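Local coordinates for putative enoyl-CoA hydratase/isomerase (Acinetobacter baumannii, PDB 3FDU), which probably hydrates or isomerises enoyl-CoA thioesters, as expected for a member of the crotonase superfamily, at residues Y30-L33 against Y34-A38; N66-K69 against D70-F74; G84-P87 against P88-L91. The protein carries 4 engineered substitutions. All blocks are in the same frame, centred on the assembly; numbering follows the deposited sequence.

Interaction 1: residues Y30-L33 against Y34-A38; sequences YGEL and YLWIA
Tyr-30 and Trp-36 meet across the first turns of helix 31-46: Tyr-30 OH comes obliquely to the six-membered ring of Trp-36, 3.3 Å from CZ3. The two ring planes stand 87° apart. Tyr-30, at the N-cap position, has its CG between the backbone N and the carbonyl carbon (chi1 52°), which folds the ring back over the helix, so that Leu-33 CB sits 3.8 Å above the centre of one face. Its hydroxyl is hydrogen-bonded to His-6 ND1.

The tight part is where the backbone meets the indole: Glu-32 O lies 3.1 Å above the plane of the Trp-36 ring, offset toward the rim. Beside it Leu-33 CD1 makes ordinary van der Waals contacts, with Trp-36 CE3 at 3.9 Å and Ile-37 CG1 at 4.1 Å, a branched aliphatic group filling the angle between an indole and a beta-branched neighbour. Ile-37 N bonds to Leu-33 O and Tyr-34 N to Tyr-30 O in regular i to i+4 fashion, whereas the bond from Leu-35 N to Gly-31 O is weak.

The looser, solvent-facing side belongs to the Glu-32 side chain. Its CB makes an off-centre CH-pi contact, 4.3 Å from the centroid of the six-membered ring of Trp-36; beyond the bend at chi2 the carboxylate passes the indole, its plane 54° from the ring.

Helix 31-46 is the crossover of the beta-alpha-beta unit between parallel strands 15-20 and 52-57. Tyr-34 and Leu-35 rest on Pro-87, and Ile-37 on Leu-91, of helix 87-97, while His-4 stacks on Trp-36.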
loop_
_atom_site.group_PDB
_atom_site.type_symbol
_atom_site.label_atom_id
_atom_site.label_comp_id
_atom_site.label_asym_id
_atom_site.label_seq_id
_atom_site.Cartn_x
_atom_site.Cartn_y
_atom_site.Cartn_z
ATOM N N TYR A 30 15.855 26.727 4.795
ATOM C CA TYR A 30 15.152 27.989 5.029
ATOM C C TYR A 30 14.342 28.382 3.788
ATOM O O TYR A 30 14.583 27.864 2.697
ATOM C CB TYR A 30 16.153 29.093 5.452
ATOM C CG TYR A 30 17.375 29.274 4.528
ATOM C CD1 TYR A 30 17.374 30.224 3.524
ATOM C CD2 TYR A 30 18.511 28.507 4.689
ATOM C CE1 TYR A 30 18.475 30.401 2.693
ATOM C CE2 TYR A 30 19.635 28.669 3.852
ATOM C CZ TYR A 30 19.601 29.634 2.876
ATOM O OH TYR A 30 20.685 29.816 2.054
ATOM N N GLY A 31 13.416 29.326 3.953
ATOM C CA GLY A 31 12.495 29.787 2.899
ATOM C C GLY A 31 13.062 29.821 1.493
ATOM O O GLY A 31 12.580 29.113 0.563
ATOM N N GLU A 32 14.079 30.647 1.312
ATOM C CA GLU A 32 14.634 30.862 -0.019
ATOM C C GLU A 32 15.392 29.646 -0.608
ATOM O O GLU A 32 15.431 29.449 -1.809
ATOM C CB GLU A 32 15.501 32.128 -0.026
ATOM C CG GLU A 32 14.656 33.434 -0.268
ATOM C CD GLU A 32 15.407 34.502 -1.066
ATOM O OE1 GLU A 32 16.353 35.105 -0.509
ATOM O OE2 GLU A 32 15.062 34.731 -2.259
ATOM N N LEU A 33 15.961 28.815 0.244
ATOM C CA LEU A 33 16.637 27.608 -0.239
ATOM C C LEU A 33 15.598 26.616 -0.773
ATOM O O LEU A 33 15.809 26.017 -1.826
ATOM C CB LEU A 33 17.501 27.002 0.880
ATOM C CG LEU A 33 18.255 25.681 0.604
ATOM C CD1 LEU A 33 19.100 25.809 -0.678
ATOM C CD2 LEU A 33 19.143 25.394 1.797
ATOM N N TYR A 34 14.449 26.466 -0.093
ATOM C CA TYR A 34 13.367 25.662 -0.699
ATOM C C TYR A 34 13.065 26.125 -2.169
ATOM O O TYR A 34 12.935 25.307 -3.114
ATOM C CB TYR A 34 12.076 25.773 0.095
ATOM C CG TYR A 34 12.009 25.179 1.488
ATOM C CD1 TYR A 34 11.901 23.799 1.683
ATOM C CD2 TYR A 34 11.960 26.006 2.612
ATOM C CE1 TYR A 34 11.769 23.259 2.952
ATOM C CE2 TYR A 34 11.833 25.471 3.896
ATOM C CZ TYR A 34 11.758 24.102 4.055
ATOM O OH TYR A 34 11.580 23.560 5.315
ATOM N N LEU A 35 12.977 27.436 -2.370
ATOM C CA LEU A 35 12.676 27.973 -3.712
ATOM C C LEU A 35 13.789 27.764 -4.710
ATOM O O LEU A 35 13.545 27.509 -5.921
ATOM C CB LEU A 35 12.369 29.470 -3.616
ATOM C CG LEU A 35 11.221 29.810 -2.654
ATOM C CD1 LEU A 35 10.972 31.328 -2.616
ATOM C CD2 LEU A 35 9.905 29.073 -3.045
ATOM N N TRP A 36 15.028 27.922 -4.247
ATOM C CA TRP A 36 16.163 27.675 -5.138
ATOM C C TRP A 36 16.163 26.212 -5.568
ATOM O O TRP A 36 16.448 25.909 -6.723
ATOM C CB TRP A 36 17.501 27.982 -4.451
ATOM C CG TRP A 36 17.606 29.426 -4.056
ATOM C CD1 TRP A 36 16.929 30.471 -4.609
ATOM C CD2 TRP A 36 18.401 29.975 -2.981
ATOM N NE1 TRP A 36 17.265 31.645 -3.955
ATOM C CE2 TRP A 36 18.178 31.371 -2.969
ATOM C CE3 TRP A 36 19.300 29.429 -2.065
ATOM C CZ2 TRP A 36 18.804 32.229 -2.036
ATOM C CZ3 TRP A 36 19.942 30.272 -1.153
ATOM C CH2 TRP A 36 19.681 31.666 -1.148
ATOM N N ILE A 37 15.903 25.298 -4.624
ATOM C CA ILE A 37 15.836 23.884 -5.038
ATOM C C ILE A 37 14.672 23.658 -6.040
ATOM O O ILE A 37 14.820 22.931 -7.048
ATOM C CB ILE A 37 15.727 22.919 -3.853
ATOM C CG1 ILE A 37 16.952 23.082 -2.884
ATOM C CG2 ILE A 37 15.727 21.471 -4.387
ATOM C CD1 ILE A 37 16.702 22.380 -1.470
ATOM N N ALA A 38 13.509 24.240 -5.741
ATOM C CA ALA A 38 12.340 24.132 -6.645
ATOM C C ALA A 38 12.651 24.651 -8.030
ATOM O O ALA A 38 12.304 24.014 -9.028
ATOM C CB ALA A 38 11.128 24.889 -6.059
#

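Interaction 2: residues N66-K69 against D70-F74; sequences NDMK and DFMGF
Asp-67 O accepts from Phe-71 N at 2.8 Å, the opening i to i+4 bond of helix 68-76, and the turn advances through Met-72 N to Met-68 O and Gly-73 N to Lys-69 O. The carboxylate of Asp-67 works on the same turn: its CG lies opposite the backbone N (chi1 -177°), which brings OD2 within 2.9 Å of Asp-70 N, and the N-H points at it almost straight. This is an N-cap. A short acidic side chain suits the place because it can reach back to an amide that has no carbonyl of an earlier turn to serve it, and its negative charge probably interacts favourably with the helix dipole. The other oxygen, OD1, forms a salt bridge with Arg-22, so both carboxylate oxygens are engaged.

Around Phe-71 two side chains gather. Asn-66 ND2 comes obliquely to 3.4 Å from Phe-71 CD1, with the amide plane turned 76° from the ring; OD1 of Asn-66 is hydrogen-bonded to Tyr-34 OH, and ND2 to a glycerol probably from the crystallisation liquor. Met-68 runs alongside Phe-71, pointing the same way. The bend at chi2 (78°) sets SD 5.2 Å from the ring centroid in an oblique Met-aromatic contact, and the near-eclipsed chi3 turns CE back to 4.0 Å from Phe-71 CB. The flexible, polarisable thioether can follow an aromatic side chain at such an angle. Phe-71 touches Met-241, and Met-72 touches Val-245 and Phe-248, all of helix 239-248.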
loop_
_atom_site.group_PDB
_atom_site.type_symbol
_atom_site.label_atom_id
_atom_site.label_comp_id
_atom_site.label_asym_id
_atom_site.label_seq_id
_atom_site.Cartn_x
_atom_site.Cartn_y
_atom_site.Cartn_z
ATOM N N ASN A 66 12.945 21.659 8.407
ATOM C CA ASN A 66 12.725 23.115 8.346
ATOM C C ASN A 66 13.655 23.817 9.361
ATOM O O ASN A 66 13.712 23.421 10.495
ATOM C CB ASN A 66 11.262 23.417 8.700
ATOM C CG ASN A 66 10.875 24.812 8.395
ATOM O OD1 ASN A 66 11.289 25.371 7.361
ATOM N ND2 ASN A 66 10.056 25.423 9.289
ATOM N N ASP A 67 14.377 24.848 8.938
ATOM C CA ASP A 67 15.231 25.611 9.848
ATOM C C ASP A 67 14.435 26.271 11.000
ATOM O O ASP A 67 13.480 27.095 10.763
ATOM C CB ASP A 67 15.982 26.645 9.032
ATOM C CG ASP A 67 16.966 27.460 9.875
ATOM O OD1 ASP A 67 18.152 27.119 9.828
ATOM O OD2 ASP A 67 16.548 28.419 10.572
ATOM N N MET A 68 14.808 25.934 12.246
ATOM C CA MET A 68 13.927 26.302 13.360
ATOM C C MET A 68 13.981 27.815 13.654
ATOM O O MET A 68 12.980 28.434 14.008
ATOM C CB MET A 68 14.136 25.410 14.613
ATOM C CG MET A 68 12.862 25.355 15.489
ATOM S SD MET A 68 11.520 24.272 14.925
ATOM C CE MET A 68 11.682 23.882 13.213
ATOM N N LYS A 69 15.141 28.422 13.468
ATOM C CA LYS A 69 15.252 29.857 13.637
ATOM C C LYS A 69 14.322 30.583 12.663
ATOM O O LYS A 69 13.535 31.424 13.089
ATOM C CB LYS A 69 16.684 30.319 13.418
ATOM C CG LYS A 69 17.331 30.735 14.719
ATOM C CD LYS A 69 18.788 30.279 14.824
ATOM C CE LYS A 69 19.202 30.198 16.291
ATOM N NZ LYS A 69 20.521 29.499 16.422
ATOM N N ASP A 70 14.418 30.233 11.380
ATOM C CA ASP A 70 13.522 30.706 10.318
ATOM C C ASP A 70 12.060 30.479 10.722
ATOM O O ASP A 70 11.218 31.390 10.612
ATOM C CB ASP A 70 13.850 29.938 9.022
ATOM C CG ASP A 70 13.256 30.555 7.763
ATOM O OD1 ASP A 70 13.539 31.724 7.463
ATOM O OD2 ASP A 70 12.577 29.840 7.009
ATOM N N PHE A 71 11.741 29.269 11.160
ATOM C CA PHE A 71 10.386 28.921 11.503
ATOM C C PHE A 71 9.807 29.861 12.578
ATOM O O PHE A 71 8.632 30.179 12.574
ATOM C CB PHE A 71 10.296 27.486 12.001
ATOM C CG PHE A 71 8.894 27.059 12.330
ATOM C CD1 PHE A 71 7.910 27.045 11.334
ATOM C CD2 PHE A 71 8.542 26.702 13.618
ATOM C CE1 PHE A 71 6.612 26.663 11.629
ATOM C CE2 PHE A 71 7.209 26.306 13.925
ATOM C CZ PHE A 71 6.255 26.290 12.937
ATOM N N MET A 72 10.631 30.255 13.535
ATOM C CA MET A 72 10.114 31.056 14.591
ATOM C C MET A 72 9.874 32.500 14.134
ATOM O O MET A 72 8.928 33.137 14.581
ATOM C CB MET A 72 11.015 30.953 15.820
ATOM C CG MET A 72 10.826 29.572 16.422
ATOM S SD MET A 72 11.530 29.433 18.007
ATOM C CE MET A 72 10.969 27.814 18.458
ATOM N N GLY A 73 10.692 32.982 13.212
ATOM C CA GLY A 73 10.433 34.288 12.621
ATOM C C GLY A 73 9.142 34.212 11.815
ATOM O O GLY A 73 8.333 35.143 11.814
ATOM N N PHE A 74 8.948 33.093 11.126
ATOM C CA PHE A 74 7.754 32.880 10.309
ATOM C C PHE A 74 6.451 32.854 11.120
ATOM O O PHE A 74 5.440 33.490 10.720
ATOM C CB PHE A 74 7.909 31.609 9.450
ATOM C CG PHE A 74 6.862 31.453 8.377
ATOM C CD1 PHE A 74 7.076 31.958 7.089
ATOM C CD2 PHE A 74 5.697 30.745 8.629
ATOM C CE1 PHE A 74 6.124 31.774 6.065
ATOM C CE2 PHE A 74 4.734 30.556 7.625
ATOM C CZ PHE A 74 4.955 31.060 6.333
#

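Interaction 3: residues G84-P87 against P88-L91; sequences GQVP and PFVL. With SO4 (sulfate ion), chain G.
Val-86 meets Phe-89 and Pro-88 where the loop enters helix 87-97. The apolar contacts are short-range: Val-86 CB lies in the plane of the Phe-89 ring, at its edge, 3.9 Å from CD2, while CG1, anti to the backbone N (chi1 174°), reaches Pro-88 CD at 3.8 Å. The two prolines lie side by side, pointing the same way; the approach of Pro-87 CB to Pro-88 CD, 3.4 Å, is tighter than usual and largely imposed by the peptide link between them. On the other flank, Val-90 CG2 comes to 3.5 Å from Gln-85 O.

The backbone bonds begin with Val-86 in the N-cap position. Its O receives Phe-89 N and Val-90 N, both weakly, before Leu-91 N makes a straighter bond to Pro-87 O at 3.1 Å. Two prolines suit a helix start: in the first turn a backbone N has no earlier helical carbonyl to bond to, so rings without an N-H cost nothing, and they hold phi near its helical value. Pro-87 also packs on Tyr-34 and Leu-35 of helix 31-46, whereas Val-86 and Phe-89 face helix 218-236.

Polar contacts lie at the exposed side. The bent Gln-85 chain (chi2 -66°) carries NE2 to a sulfate, probably from the crystallisation liquor, with weak hydrogen bonds to O2 at 3.3 Å and to O3. Lys-93 and Arg-97 of helix 87-97 also hydrogen-bond this anion.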
loop_
_atom_site.group_PDB
_atom_site.type_symbol
_atom_site.label_atom_id
_atom_site.label_comp_id
_atom_site.label_asym_id
_atom_site.label_seq_id
_atom_site.Cartn_x
_atom_site.Cartn_y
_atom_site.Cartn_z
ATOM N N GLY A 84 -0.632 27.251 -0.447
ATOM C CA GLY A 84 0.119 26.418 -1.412
ATOM C C GLY A 84 1.329 27.063 -2.083
ATOM O O GLY A 84 2.094 26.404 -2.772
ATOM N N GLN A 85 1.528 28.366 -1.868
ATOM C CA GLN A 85 2.704 29.044 -2.406
ATOM C C GLN A 85 3.746 29.311 -1.313
ATOM O O GLN A 85 4.771 29.955 -1.565
ATOM C CB GLN A 85 2.291 30.369 -3.108
ATOM C CG GLN A 85 1.305 30.159 -4.252
ATOM C CD GLN A 85 1.932 29.397 -5.382
ATOM O OE1 GLN A 85 3.023 29.742 -5.835
ATOM N NE2 GLN A 85 1.254 28.359 -5.858
ATOM N N VAL A 86 3.526 28.782 -0.116
ATOM C CA VAL A 86 4.557 28.875 0.946
ATOM C C VAL A 86 5.740 27.919 0.549
ATOM O O VAL A 86 5.473 26.824 0.061
ATOM C CB VAL A 86 3.946 28.595 2.333
ATOM C CG1 VAL A 86 5.018 28.529 3.451
ATOM C CG2 VAL A 86 2.916 29.732 2.716
ATOM N N PRO A 87 7.025 28.343 0.740
ATOM C CA PRO A 87 8.178 27.686 0.053
ATOM C C PRO A 87 8.271 26.170 0.111
ATOM O O PRO A 87 8.487 25.572 -0.926
ATOM C CB PRO A 87 9.409 28.368 0.683
ATOM C CG PRO A 87 8.874 29.812 1.004
ATOM C CD PRO A 87 7.467 29.517 1.527
ATOM N N PRO A 88 8.052 25.534 1.277
ATOM C CA PRO A 88 8.155 24.051 1.228
ATOM C C PRO A 88 7.129 23.404 0.284
ATOM O O PRO A 88 7.441 22.414 -0.319
ATOM C CB PRO A 88 7.827 23.597 2.655
ATOM C CG PRO A 88 7.873 24.832 3.533
ATOM C CD PRO A 88 7.779 26.046 2.636
ATOM N N PHE A 89 5.898 23.910 0.211
ATOM C CA PHE A 89 4.917 23.324 -0.748
ATOM C C PHE A 89 5.292 23.552 -2.205
ATOM O O PHE A 89 5.002 22.709 -3.084
ATOM C CB PHE A 89 3.521 23.842 -0.429
ATOM C CG PHE A 89 3.173 23.699 1.015
ATOM C CD1 PHE A 89 2.807 22.483 1.515
ATOM C CD2 PHE A 89 3.237 24.791 1.878
ATOM C CE1 PHE A 89 2.483 22.337 2.873
ATOM C CE2 PHE A 89 2.949 24.654 3.220
ATOM C CZ PHE A 89 2.597 23.407 3.733
ATOM N N VAL A 90 5.948 24.677 -2.476
ATOM C CA VAL A 90 6.467 24.974 -3.836
ATOM C C VAL A 90 7.522 23.910 -4.259
ATOM O O VAL A 90 7.462 23.352 -5.356
ATOM C CB VAL A 90 7.086 26.415 -3.946
ATOM C CG1 VAL A 90 7.812 26.636 -5.358
ATOM C CG2 VAL A 90 5.978 27.501 -3.765
ATOM N N LEU A 91 8.455 23.603 -3.363
ATOM C CA LEU A 91 9.456 22.539 -3.596
ATOM C C LEU A 91 8.757 21.196 -3.802
ATOM O O LEU A 91 9.065 20.472 -4.780
ATOM C CB LEU A 91 10.462 22.456 -2.431
ATOM C CG LEU A 91 11.421 21.245 -2.451
ATOM C CD1 LEU A 91 12.155 21.221 -3.771
ATOM C CD2 LEU A 91 12.425 21.345 -1.256
HETATM S S SO4 G . 0.916 25.564 -8.596
HETATM O O1 SO4 G . -0.139 24.566 -8.838
HETATM O O2 SO4 G . 0.365 26.909 -8.667
HETATM O O3 SO4 G . 1.574 25.344 -7.310
HETATM O O4 SO4 G . 1.972 25.371 -9.595
#

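All three contacts lie at helix starts, but their surroundings differ. Interactions 1 and 3 are partly buried, centres about 9 Å apart, and pack helices 31-46 and 87-97 together: Ile-37 CG2 meets Leu-91 CD1 at 3.6 Å, and Pro-87 CB approaches Gly-31 O. Interaction 2 is a surface contact, its centre about 13 Å from that of interaction 1, joined to it by polar bonds: probable hydrogen bonds link Tyr-34 OH to Asn-66 OD1 and Gly-31 N to Asp-70 OD2. Between interactions 2 and 3 the touch is apolar, Phe-74 on Val-86. Aromatic and aliphatic groups dominate 30-38, a carboxylate cap marks 66-74, and prolines open 87-97.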